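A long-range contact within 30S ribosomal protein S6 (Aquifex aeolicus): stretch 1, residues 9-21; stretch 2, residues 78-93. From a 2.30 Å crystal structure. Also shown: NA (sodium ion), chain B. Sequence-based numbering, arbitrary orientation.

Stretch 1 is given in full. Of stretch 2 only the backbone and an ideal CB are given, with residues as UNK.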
ATOM      1  N   TYR A   9      -4.335  13.289  -2.761  1.00 43.12           N
ATOM      2  CA  TYR A   9      -4.882  11.955  -2.660  1.00 41.99           C
ATOM      3  C   TYR A   9      -3.953  10.938  -3.351  1.00 40.43           C
ATOM      4  O   TYR A   9      -3.400  11.189  -4.435  1.00 38.82           O
ATOM      5  CB  TYR A   9      -6.307  11.896  -3.226  1.00 42.89           C
ATOM      6  CG  TYR A   9      -7.238  12.859  -2.529  1.00 43.49           C
ATOM      7  CD1 TYR A   9      -7.236  14.210  -2.853  1.00 45.77           C
ATOM      8  CD2 TYR A   9      -8.093  12.431  -1.533  1.00 44.89           C
ATOM      9  CE1 TYR A   9      -8.068  15.111  -2.206  1.00 46.53           C
ATOM     10  CE2 TYR A   9      -8.931  13.321  -0.880  1.00 46.23           C
ATOM     11  CZ  TYR A   9      -8.913  14.663  -1.224  1.00 46.74           C
ATOM     12  OH  TYR A   9      -9.739  15.566  -0.583  1.00 48.32           O
ATOM     13  N   TYR A  10      -3.775   9.795  -2.689  1.00 38.67           N
ATOM     14  CA  TYR A  10      -2.833   8.784  -3.150  1.00 37.97           C
ATOM     15  C   TYR A  10      -3.435   7.407  -3.011  1.00 37.17           C
ATOM     16  O   TYR A  10      -4.338   7.171  -2.193  1.00 36.83           O
ATOM     17  CB  TYR A  10      -1.524   8.857  -2.365  1.00 37.98           C
ATOM     18  CG  TYR A  10      -0.804  10.205  -2.413  1.00 38.25           C
ATOM     19  CD1 TYR A  10       0.068  10.513  -3.451  1.00 38.62           C
ATOM     20  CD2 TYR A  10      -0.988  11.164  -1.410  1.00 38.31           C
ATOM     21  CE1 TYR A  10       0.730  11.741  -3.501  1.00 37.62           C
ATOM     22  CE2 TYR A  10      -0.314  12.382  -1.448  1.00 37.53           C
ATOM     23  CZ  TYR A  10       0.531  12.666  -2.505  1.00 38.44           C
ATOM     24  OH  TYR A  10       1.208  13.876  -2.566  1.00 40.48           O
ATOM     25  N   GLU A  11      -2.928   6.503  -3.829  1.00 36.42           N
ATOM     26  CA  GLU A  11      -3.284   5.108  -3.771  1.00 35.85           C
ATOM     27  C   GLU A  11      -1.994   4.312  -3.741  1.00 35.40           C
ATOM     28  O   GLU A  11      -1.076   4.621  -4.506  1.00 35.92           O
ATOM     29  CB  GLU A  11      -4.108   4.713  -4.979  1.00 35.58           C
ATOM     30  CG  GLU A  11      -4.546   3.277  -4.957  1.00 36.19           C
ATOM     31  CD  GLU A  11      -5.543   2.983  -6.035  1.00 38.05           C
ATOM     32  OE1 GLU A  11      -6.670   3.513  -5.957  1.00 38.22           O
ATOM     33  OE2 GLU A  11      -5.202   2.212  -6.965  1.00 41.21           O
ATOM     34  N   THR A  12      -1.931   3.325  -2.834  1.00 34.07           N
ATOM     35  CA  THR A  12      -0.779   2.431  -2.680  1.00 33.09           C
ATOM     36  C   THR A  12      -1.259   0.994  -2.857  1.00 31.92           C
ATOM     37  O   THR A  12      -2.285   0.610  -2.328  1.00 31.67           O
ATOM     38  CB  THR A  12      -0.136   2.573  -1.281  1.00 33.39           C
ATOM     39  OG1 THR A  12       0.341   3.908  -1.105  1.00 33.90           O
ATOM     40  CG2 THR A  12       0.993   1.616  -1.080  1.00 31.66           C
ATOM     41  N   VAL A  13      -0.514   0.226  -3.623  1.00 31.07           N
ATOM     42  CA  VAL A  13      -0.752  -1.187  -3.819  1.00 30.71           C
ATOM     43  C   VAL A  13       0.584  -1.859  -3.553  1.00 30.56           C
ATOM     44  O   VAL A  13       1.606  -1.425  -4.075  1.00 30.09           O
ATOM     45  CB  VAL A  13      -1.198  -1.517  -5.277  1.00 30.68           C
ATOM     46  CG1 VAL A  13      -1.408  -3.006  -5.462  1.00 29.87           C
ATOM     47  CG2 VAL A  13      -2.435  -0.753  -5.675  1.00 30.38           C
ATOM     48  N   PHE A  14       0.576  -2.915  -2.737  1.00 30.69           N
ATOM     49  CA  PHE A  14       1.782  -3.671  -2.452  1.00 30.37           C
ATOM     50  C   PHE A  14       1.478  -5.168  -2.344  1.00 31.25           C
ATOM     51  O   PHE A  14       0.328  -5.574  -2.085  1.00 30.66           O
ATOM     52  CB  PHE A  14       2.483  -3.137  -1.199  1.00 29.97           C
ATOM     53  CG  PHE A  14       1.665  -3.259   0.052  1.00 29.96           C
ATOM     54  CD1 PHE A  14       0.664  -2.357   0.330  1.00 28.50           C
ATOM     55  CD2 PHE A  14       1.886  -4.316   0.949  1.00 31.03           C
ATOM     56  CE1 PHE A  14      -0.085  -2.473   1.482  1.00 29.08           C
ATOM     57  CE2 PHE A  14       1.128  -4.439   2.098  1.00 29.79           C
ATOM     58  CZ  PHE A  14       0.154  -3.525   2.366  1.00 28.89           C
ATOM     59  N   ALA A  15       2.529  -5.966  -2.573  1.00 31.82           N
ATOM     60  CA  ALA A  15       2.449  -7.422  -2.642  1.00 32.24           C
ATOM     61  C   ALA A  15       3.341  -8.018  -1.571  1.00 32.62           C
ATOM     62  O   ALA A  15       4.525  -7.697  -1.502  1.00 32.16           O
ATOM     63  CB  ALA A  15       2.888  -7.923  -4.012  1.00 32.08           C
ATOM     64  N   VAL A  16       2.756  -8.870  -0.731  1.00 33.59           N
ATOM     65  CA  VAL A  16       3.457  -9.502   0.401  1.00 34.17           C
ATOM     66  C   VAL A  16       3.881 -10.924   0.019  1.00 35.67           C
ATOM     67  O   VAL A  16       3.121 -11.637  -0.640  1.00 34.27           O
ATOM     68  CB  VAL A  16       2.542  -9.549   1.627  1.00 33.74           C
ATOM     69  CG1 VAL A  16       3.180 -10.325   2.753  1.00 32.19           C
ATOM     70  CG2 VAL A  16       2.168  -8.140   2.050  1.00 33.08           C
ATOM     71  N   LYS A  17       5.082 -11.342   0.433  1.00 37.79           N
ATOM     72  CA  LYS A  17       5.590 -12.652  -0.001  1.00 39.92           C
ATOM     73  C   LYS A  17       4.671 -13.758   0.533  1.00 40.54           C
ATOM     74  O   LYS A  17       4.068 -13.602   1.605  1.00 40.10           O
ATOM     75  CB  LYS A  17       7.088 -12.883   0.322  1.00 40.31           C
ATOM     76  CG  LYS A  17       7.471 -12.879   1.781  1.00 42.94           C
ATOM     77  CD  LYS A  17       8.939 -13.343   2.008  1.00 45.67           C
ATOM     78  CE  LYS A  17       9.988 -12.471   1.297  1.00 46.90           C
ATOM     79  NZ  LYS A  17      11.225 -12.192   2.158  1.00 47.85           N
ATOM     80  N   PRO A  18       4.474 -14.820  -0.265  1.00 41.65           N
ATOM     81  CA  PRO A  18       3.435 -15.819   0.038  1.00 43.07           C
ATOM     82  C   PRO A  18       3.737 -16.811   1.174  1.00 43.72           C
ATOM     83  O   PRO A  18       2.901 -17.647   1.445  1.00 44.76           O
ATOM     84  CB  PRO A  18       3.270 -16.573  -1.295  1.00 42.89           C
ATOM     85  CG  PRO A  18       4.587 -16.452  -1.962  1.00 42.63           C
ATOM     86  CD  PRO A  18       5.188 -15.132  -1.513  1.00 42.23           C
ATOM     87  N   THR A  19       4.898 -16.714   1.815  1.00 44.68           N
ATOM     88  CA  THR A  19       5.303 -17.615   2.902  1.00 45.58           C
ATOM     89  C   THR A  19       4.897 -17.111   4.294  1.00 46.17           C
ATOM     90  O   THR A  19       5.135 -17.797   5.289  1.00 47.00           O
ATOM     91  CB  THR A  19       6.832 -17.786   2.927  1.00 45.97           C
ATOM     92  OG1 THR A  19       7.450 -16.530   3.269  1.00 47.33           O
ATOM     93  CG2 THR A  19       7.361 -18.272   1.576  1.00 45.22           C
ATOM     94  N   LEU A  20       4.336 -15.902   4.374  1.00 45.79           N
ATOM     95  CA  LEU A  20       3.750 -15.412   5.610  1.00 45.93           C
ATOM     96  C   LEU A  20       2.378 -16.051   5.780  1.00 46.07           C
ATOM     97  O   LEU A  20       1.692 -16.295   4.807  1.00 46.53           O
ATOM     98  CB  LEU A  20       3.580 -13.876   5.581  1.00 45.95           C
ATOM     99  CG  LEU A  20       4.752 -12.959   5.962  1.00 45.68           C
ATOM    100  CD1 LEU A  20       6.020 -13.281   5.208  1.00 45.28           C
ATOM    101  CD2 LEU A  20       4.358 -11.518   5.722  1.00 46.54           C
ATOM    102  N   SER A  21       1.965 -16.267   7.019  1.00 46.14           N
ATOM    103  CA  SER A  21       0.655 -16.799   7.304  1.00 46.60           C
ATOM    104  C   SER A  21      -0.399 -15.741   7.046  1.00 46.86           C
ATOM    105  O   SER A  21      -0.111 -14.544   7.066  1.00 46.94           O
ATOM    106  CB  SER A  21       0.556 -17.230   8.771  1.00 46.60           C
ATOM    107  OG  SER A  21       0.452 -16.101   9.637  1.00 47.12           O
ATOM    108  N   UNK A  78       5.096  11.843   2.068  1.00 48.80           N
ATOM    109  CA  UNK A  78       4.530  10.556   2.515  1.00 47.69           C
ATOM    110  C   UNK A  78       4.730   9.454   1.462  1.00 46.76           C
ATOM    111  O   UNK A  78       5.133   8.349   1.807  1.00 45.80           O
ATOM    112  CB  UNK A  78       3.039  10.714   2.822  1.00 47.69           C
ATOM    113  N   UNK A  79       4.460   9.760   0.178  1.00 45.83           N
ATOM    114  CA  UNK A  79       4.710   8.754  -0.871  1.00 45.49           C
ATOM    115  C   UNK A  79       6.169   8.301  -0.976  1.00 44.98           C
ATOM    116  O   UNK A  79       6.432   7.139  -1.265  1.00 44.82           O
ATOM    117  CB  UNK A  79       4.270   9.315  -2.225  1.00 45.49           C
ATOM    118  N   UNK A  80       7.100   9.228  -0.784  1.00 44.59           N
ATOM    119  CA  UNK A  80       8.524   8.898  -0.738  1.00 44.24           C
ATOM    120  C   UNK A  80       8.822   7.976   0.446  1.00 42.52           C
ATOM    121  O   UNK A  80       9.510   6.976   0.328  1.00 41.40           O
ATOM    122  CB  UNK A  80       9.367  10.172  -0.645  1.00 44.24           C
ATOM    123  N   UNK A  81       8.292   8.365   1.585  1.00 41.04           N
ATOM    124  CA  UNK A  81       8.471   7.657   2.830  1.00 40.86           C
ATOM    125  C   UNK A  81       7.974   6.219   2.734  1.00 39.77           C
ATOM    126  O   UNK A  81       8.658   5.285   3.135  1.00 39.03           O
ATOM    127  CB  UNK A  81       7.748   8.393   3.960  1.00 40.86           C
ATOM    128  N   UNK A  82       6.766   6.075   2.186  1.00 38.84           N
ATOM    129  CA  UNK A  82       6.030   4.827   2.148  1.00 38.10           C
ATOM    130  C   UNK A  82       6.763   3.894   1.217  1.00 37.73           C
ATOM    131  O   UNK A  82       6.962   2.709   1.496  1.00 37.76           O
ATOM    132  CB  UNK A  82       4.581   5.035   1.703  1.00 38.10           C
ATOM    133  N   UNK A  83       7.199   4.461   0.113  1.00 36.96           N
ATOM    134  CA  UNK A  83       7.997   3.756  -0.842  1.00 37.15           C
ATOM    135  C   UNK A  83       9.307   3.213  -0.244  1.00 36.88           C
ATOM    136  O   UNK A  83       9.698   2.062  -0.514  1.00 37.31           O
ATOM    137  CB  UNK A  83       8.298   4.680  -2.024  1.00 37.15           C
ATOM    138  N   UNK A  84       9.999   4.025   0.547  1.00 35.75           N
ATOM    139  CA  UNK A  84      11.235   3.569   1.189  1.00 34.98           C
ATOM    140  C   UNK A  84      10.933   2.443   2.180  1.00 34.66           C
ATOM    141  O   UNK A  84      11.580   1.411   2.180  1.00 33.40           O
ATOM    142  CB  UNK A  84      11.933   4.730   1.900  1.00 34.98           C
ATOM    143  N   UNK A  85       9.934   2.674   3.021  1.00 34.89           N
ATOM    144  CA  UNK A  85       9.483   1.675   3.998  1.00 35.02           C
ATOM    145  C   UNK A  85       9.095   0.337   3.343  1.00 34.42           C
ATOM    146  O   UNK A  85       9.451  -0.736   3.842  1.00 34.29           O
ATOM    147  CB  UNK A  85       8.291   2.225   4.783  1.00 35.02           C
ATOM    148  N   UNK A  86       8.371   0.386   2.227  1.00 33.75           N
ATOM    149  CA  UNK A  86       7.951  -0.854   1.582  1.00 33.24           C
ATOM    150  C   UNK A  86       9.123  -1.498   0.843  1.00 33.56           C
ATOM    151  O   UNK A  86       9.216  -2.721   0.787  1.00 33.10           O
ATOM    152  CB  UNK A  86       6.794  -0.590   0.616  1.00 33.24           C
ATOM    153  N   UNK A  87      10.001  -0.674   0.272  1.00 33.78           N
ATOM    154  CA  UNK A  87      11.263  -1.133  -0.310  1.00 34.54           C
ATOM    155  C   UNK A  87      12.084  -1.964   0.707  1.00 35.13           C
ATOM    156  O   UNK A  87      12.366  -3.143   0.465  1.00 35.13           O
ATOM    157  CB  UNK A  87      12.080   0.067  -0.793  1.00 34.54           C
ATOM    158  N   UNK A  88      12.420  -1.381   1.850  1.00 35.26           N
ATOM    159  CA  UNK A  88      13.303  -2.065   2.786  1.00 36.08           C
ATOM    160  C   UNK A  88      12.632  -3.233   3.531  1.00 37.08           C
ATOM    161  O   UNK A  88      13.330  -4.163   3.943  1.00 37.55           O
ATOM    162  CB  UNK A  88      13.837  -1.054   3.802  1.00 36.08           C
ATOM    163  N   UNK A  89      11.302  -3.202   3.692  1.00 37.65           N
ATOM    164  CA  UNK A  89      10.576  -4.334   4.272  1.00 37.87           C
ATOM    165  C   UNK A  89      10.791  -5.539   3.402  1.00 38.75           C
ATOM    166  O   UNK A  89      10.366  -5.561   2.238  1.00 38.95           O
ATOM    167  CB  UNK A  89       9.083  -4.033   4.419  1.00 37.87           C
ATOM    168  N   UNK A  90      11.448  -6.549   3.957  1.00 39.61           N
ATOM    169  CA  UNK A  90      11.812  -7.744   3.188  1.00 40.62           C
ATOM    170  C   UNK A  90      10.613  -8.618   2.826  1.00 39.90           C
ATOM    171  O   UNK A  90      10.662  -9.394   1.862  1.00 38.94           O
ATOM    172  CB  UNK A  90      12.822  -8.577   3.979  1.00 40.62           C
ATOM    173  N   UNK A  91       9.557  -8.492   3.620  1.00 39.68           N
ATOM    174  CA  UNK A  91       8.319  -9.219   3.399  1.00 39.80           C
ATOM    175  C   UNK A  91       7.488  -8.657   2.234  1.00 39.22           C
ATOM    176  O   UNK A  91       6.649  -9.355   1.702  1.00 40.15           O
ATOM    177  CB  UNK A  91       7.485  -9.202   4.682  1.00 39.80           C
ATOM    178  N   UNK A  92       7.716  -7.399   1.852  1.00 38.35           N
ATOM    179  CA  UNK A  92       6.951  -6.745   0.797  1.00 36.97           C
ATOM    180  C   UNK A  92       7.742  -6.786  -0.478  1.00 36.61           C
ATOM    181  O   UNK A  92       8.792  -6.167  -0.576  1.00 37.64           O
ATOM    182  CB  UNK A  92       6.601  -5.303   1.169  1.00 36.97           C
ATOM    183  N   UNK A  93       7.269  -7.528  -1.463  1.00 35.98           N
ATOM    184  CA  UNK A  93       8.112  -7.849  -2.604  1.00 35.64           C
ATOM    185  C   UNK A  93       7.737  -7.009  -3.799  1.00 35.91           C
ATOM    186  O   UNK A  93       8.347  -7.102  -4.852  1.00 35.57           O
ATOM    187  CB  UNK A  93       8.011  -9.336  -2.952  1.00 35.64           C
TER
HETATM  188 NA    NA B1109      10.376  -4.692   0.244  1.00 34.25          NA

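Positions 78 to 88 form a helix running almost parallel to strand 9-16, the two axes 10.5 Å apart at closest approach. Position 78 points its CB toward the strand but finds nothing of it within 5.5 Å; a long apolar chain would suit, and the residue is Leu78, which points that way but stops short of contact with the strand.

At 79 the ideal CB lies 4.5 Å from Tyr10 CE1, beside an aromatic ring. A compact apolar residue would fit, and so early in a helix proline is tolerated, since its missing N-H costs no helical bond. Pro79 sets its CG over one face of the Tyr10 ring, 3.8 Å from the centroid, a CH-pi contact.

Positions 80 and 81 are out of reach, leaving choice free: Asn80 and Glu81. One turn on from 78, position 82 points toward the strand, its ideal CB 5.2 Å from Thr12 OG1. Leucine, isoleucine or methionine could span that; Leu82 brings CD2 to 3.2 Å from Thr12 OG1.

Position 83 is sideways, 84 and 85 out of reach: Asp83, Phe84 and Gln85 make no contact here. Position 86 points in again, 5.3 Å from ideal CB to Phe14 CB, and asks for a branched or flexible apolar chain. Leu86 places CD1 3.9 Å from Thr12 CG2 and lays CD2 over one face of the Phe14 ring.

Positions 87 and 88, Lys87 and Ile88, are free of the strand. With phi/psi of -61/116, 89 leaves the helix and opens a type I turn to 92; at 89 aspartate, asparagine or serine could catch a turn amide. Asp89 does so: its OD1 accepts from the backbone N of 91 at 2.9 Å. Carbonyls of Leu86, Lys87, Asp89 and 92 bind the sodium.

At 90 the ideal CB is 4.4 Å from Lys17 NZ, so an acid or a small polar residue seems apt. In Glu90 it is the backbone O that takes the hydrogen bond from Lys17 NZ, at 2.9 Å.

Position 91 lies among Leu20, Lys17 and Val16, admitting an acid or a modest apolar group. Asp91 holds OD1 4.4 Å from Lys17 NZ, beyond a salt bridge, while its O accepts from Lys17 N at 2.8 Å.

Position 92 pairs with Val16 in an antiparallel bridge; beta-branched residues suit. Val92 packs CG1 4.0 Å from Phe14 CB. At 93, N donates to Ala15 O at 2.7 Å, and a long aliphatic chain has Lys17 to cover: Ile93 CG2 reaches Lys17 CB at 3.8 Å.

Stretch 2, residues 78-93: LPNELDFQLKIDEDVI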
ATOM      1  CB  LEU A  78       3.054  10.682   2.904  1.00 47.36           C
ATOM      2  CG  LEU A  78       2.682   9.894   4.168  1.00 47.78           C
ATOM      3  CD1 LEU A  78       1.284  10.236   4.665  1.00 46.68           C
ATOM      4  CD2 LEU A  78       2.837   8.377   3.942  1.00 47.60           C
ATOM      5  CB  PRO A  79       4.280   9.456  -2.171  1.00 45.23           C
ATOM      6  CG  PRO A  79       3.554  10.687  -1.774  1.00 45.40           C
ATOM      7  CD  PRO A  79       3.901  11.013  -0.359  1.00 46.02           C
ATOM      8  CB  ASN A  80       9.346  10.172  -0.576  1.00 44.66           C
ATOM      9  CG  ASN A  80      10.587  10.160  -1.411  1.00 48.48           C
ATOM     10  OD1 ASN A  80      10.522  10.050  -2.648  1.00 52.11           O
ATOM     11  ND2 ASN A  80      11.751  10.272  -0.743  1.00 51.60           N
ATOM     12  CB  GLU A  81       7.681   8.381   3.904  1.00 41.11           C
ATOM     13  CG  GLU A  81       8.308   8.334   5.241  1.00 45.44           C
ATOM     14  CD  GLU A  81       9.534   9.216   5.325  1.00 48.33           C
ATOM     15  OE1 GLU A  81       9.485  10.355   4.826  1.00 52.50           O
ATOM     16  OE2 GLU A  81      10.533   8.771   5.909  1.00 50.41           O
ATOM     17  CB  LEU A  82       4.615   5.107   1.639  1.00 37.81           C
ATOM     18  CG  LEU A  82       3.559   4.032   1.658  1.00 37.74           C
ATOM     19  CD1 LEU A  82       3.500   3.280   2.988  1.00 37.42           C
ATOM     20  CD2 LEU A  82       2.220   4.699   1.336  1.00 37.90           C
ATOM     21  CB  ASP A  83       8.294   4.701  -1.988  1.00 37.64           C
ATOM     22  CG  ASP A  83       8.956   4.025  -3.125  1.00 39.42           C
ATOM     23  OD1 ASP A  83       8.227   3.458  -3.953  1.00 42.31           O
ATOM     24  OD2 ASP A  83      10.199   4.088  -3.204  1.00 43.02           O
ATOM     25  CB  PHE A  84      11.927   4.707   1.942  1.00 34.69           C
ATOM     26  CG  PHE A  84      13.277   4.337   2.486  1.00 33.13           C
ATOM     27  CD1 PHE A  84      14.328   4.081   1.632  1.00 31.99           C
ATOM     28  CD2 PHE A  84      13.489   4.231   3.841  1.00 32.60           C
ATOM     29  CE1 PHE A  84      15.572   3.753   2.118  1.00 32.00           C
ATOM     30  CE2 PHE A  84      14.743   3.887   4.336  1.00 32.22           C
ATOM     31  CZ  PHE A  84      15.778   3.657   3.468  1.00 32.88           C
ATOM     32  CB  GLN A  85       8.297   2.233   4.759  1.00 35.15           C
ATOM     33  CG  GLN A  85       7.835   1.384   5.929  1.00 37.60           C
ATOM     34  CD  GLN A  85       8.653   1.616   7.201  1.00 40.77           C
ATOM     35  OE1 GLN A  85       9.808   2.082   7.161  1.00 39.59           O
ATOM     36  NE2 GLN A  85       8.057   1.266   8.337  1.00 42.25           N
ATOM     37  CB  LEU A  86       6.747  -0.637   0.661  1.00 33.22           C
ATOM     38  CG  LEU A  86       5.438  -0.046   1.248  1.00 31.92           C
ATOM     39  CD1 LEU A  86       4.497   0.273   0.114  1.00 29.94           C
ATOM     40  CD2 LEU A  86       4.757  -0.952   2.257  1.00 28.92           C
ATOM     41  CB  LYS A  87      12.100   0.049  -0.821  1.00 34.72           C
ATOM     42  CG  LYS A  87      13.272  -0.351  -1.718  1.00 36.49           C
ATOM     43  CD  LYS A  87      14.279   0.787  -2.054  1.00 37.67           C
ATOM     44  CE  LYS A  87      13.662   2.188  -2.241  1.00 39.11           C
ATOM     45  NZ  LYS A  87      14.339   3.014  -3.286  1.00 38.08           N
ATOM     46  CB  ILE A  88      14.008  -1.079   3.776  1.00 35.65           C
ATOM     47  CG1 ILE A  88      13.026  -0.504   4.801  1.00 34.85           C
ATOM     48  CG2 ILE A  88      14.676   0.037   2.981  1.00 35.78           C
ATOM     49  CD1 ILE A  88      13.672   0.343   5.862  1.00 31.68           C
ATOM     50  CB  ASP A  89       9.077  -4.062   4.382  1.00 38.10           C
ATOM     51  CG  ASP A  89       8.365  -5.067   5.274  1.00 37.86           C
ATOM     52  OD1 ASP A  89       8.689  -6.264   5.254  1.00 40.45           O
ATOM     53  OD2 ASP A  89       7.471  -4.666   6.022  1.00 36.70           O
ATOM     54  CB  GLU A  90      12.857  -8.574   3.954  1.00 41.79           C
ATOM     55  CG  GLU A  90      14.299  -8.235   3.557  1.00 45.35           C
ATOM     56  CD  GLU A  90      15.322  -8.943   4.423  1.00 50.26           C
ATOM     57  OE1 GLU A  90      15.204 -10.185   4.579  1.00 54.63           O
ATOM     58  OE2 GLU A  90      16.226  -8.254   4.953  1.00 51.34           O
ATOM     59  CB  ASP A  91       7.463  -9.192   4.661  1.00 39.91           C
ATOM     60  CG  ASP A  91       8.146  -9.825   5.870  1.00 41.94           C
ATOM     61  OD1 ASP A  91       8.966 -10.774   5.704  1.00 40.64           O
ATOM     62  OD2 ASP A  91       7.812  -9.375   7.003  1.00 44.86           O
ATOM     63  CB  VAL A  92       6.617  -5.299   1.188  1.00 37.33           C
ATOM     64  CG1 VAL A  92       6.035  -4.503  -0.014  1.00 35.37           C
ATOM     65  CG2 VAL A  92       5.691  -5.297   2.403  1.00 34.94           C
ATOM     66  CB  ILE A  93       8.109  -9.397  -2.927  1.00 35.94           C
ATOM     67  CG1 ILE A  93       6.698  -9.922  -3.276  1.00 36.45           C
ATOM     68  CG2 ILE A  93       8.704 -10.177  -1.742  1.00 34.82           C
ATOM     69  CD1 ILE A  93       6.666 -11.409  -3.702  1.00 36.23           C
TER
HETATM   70  O   HOH W   1      11.957  -5.761  -0.699  1.00 37.81           O
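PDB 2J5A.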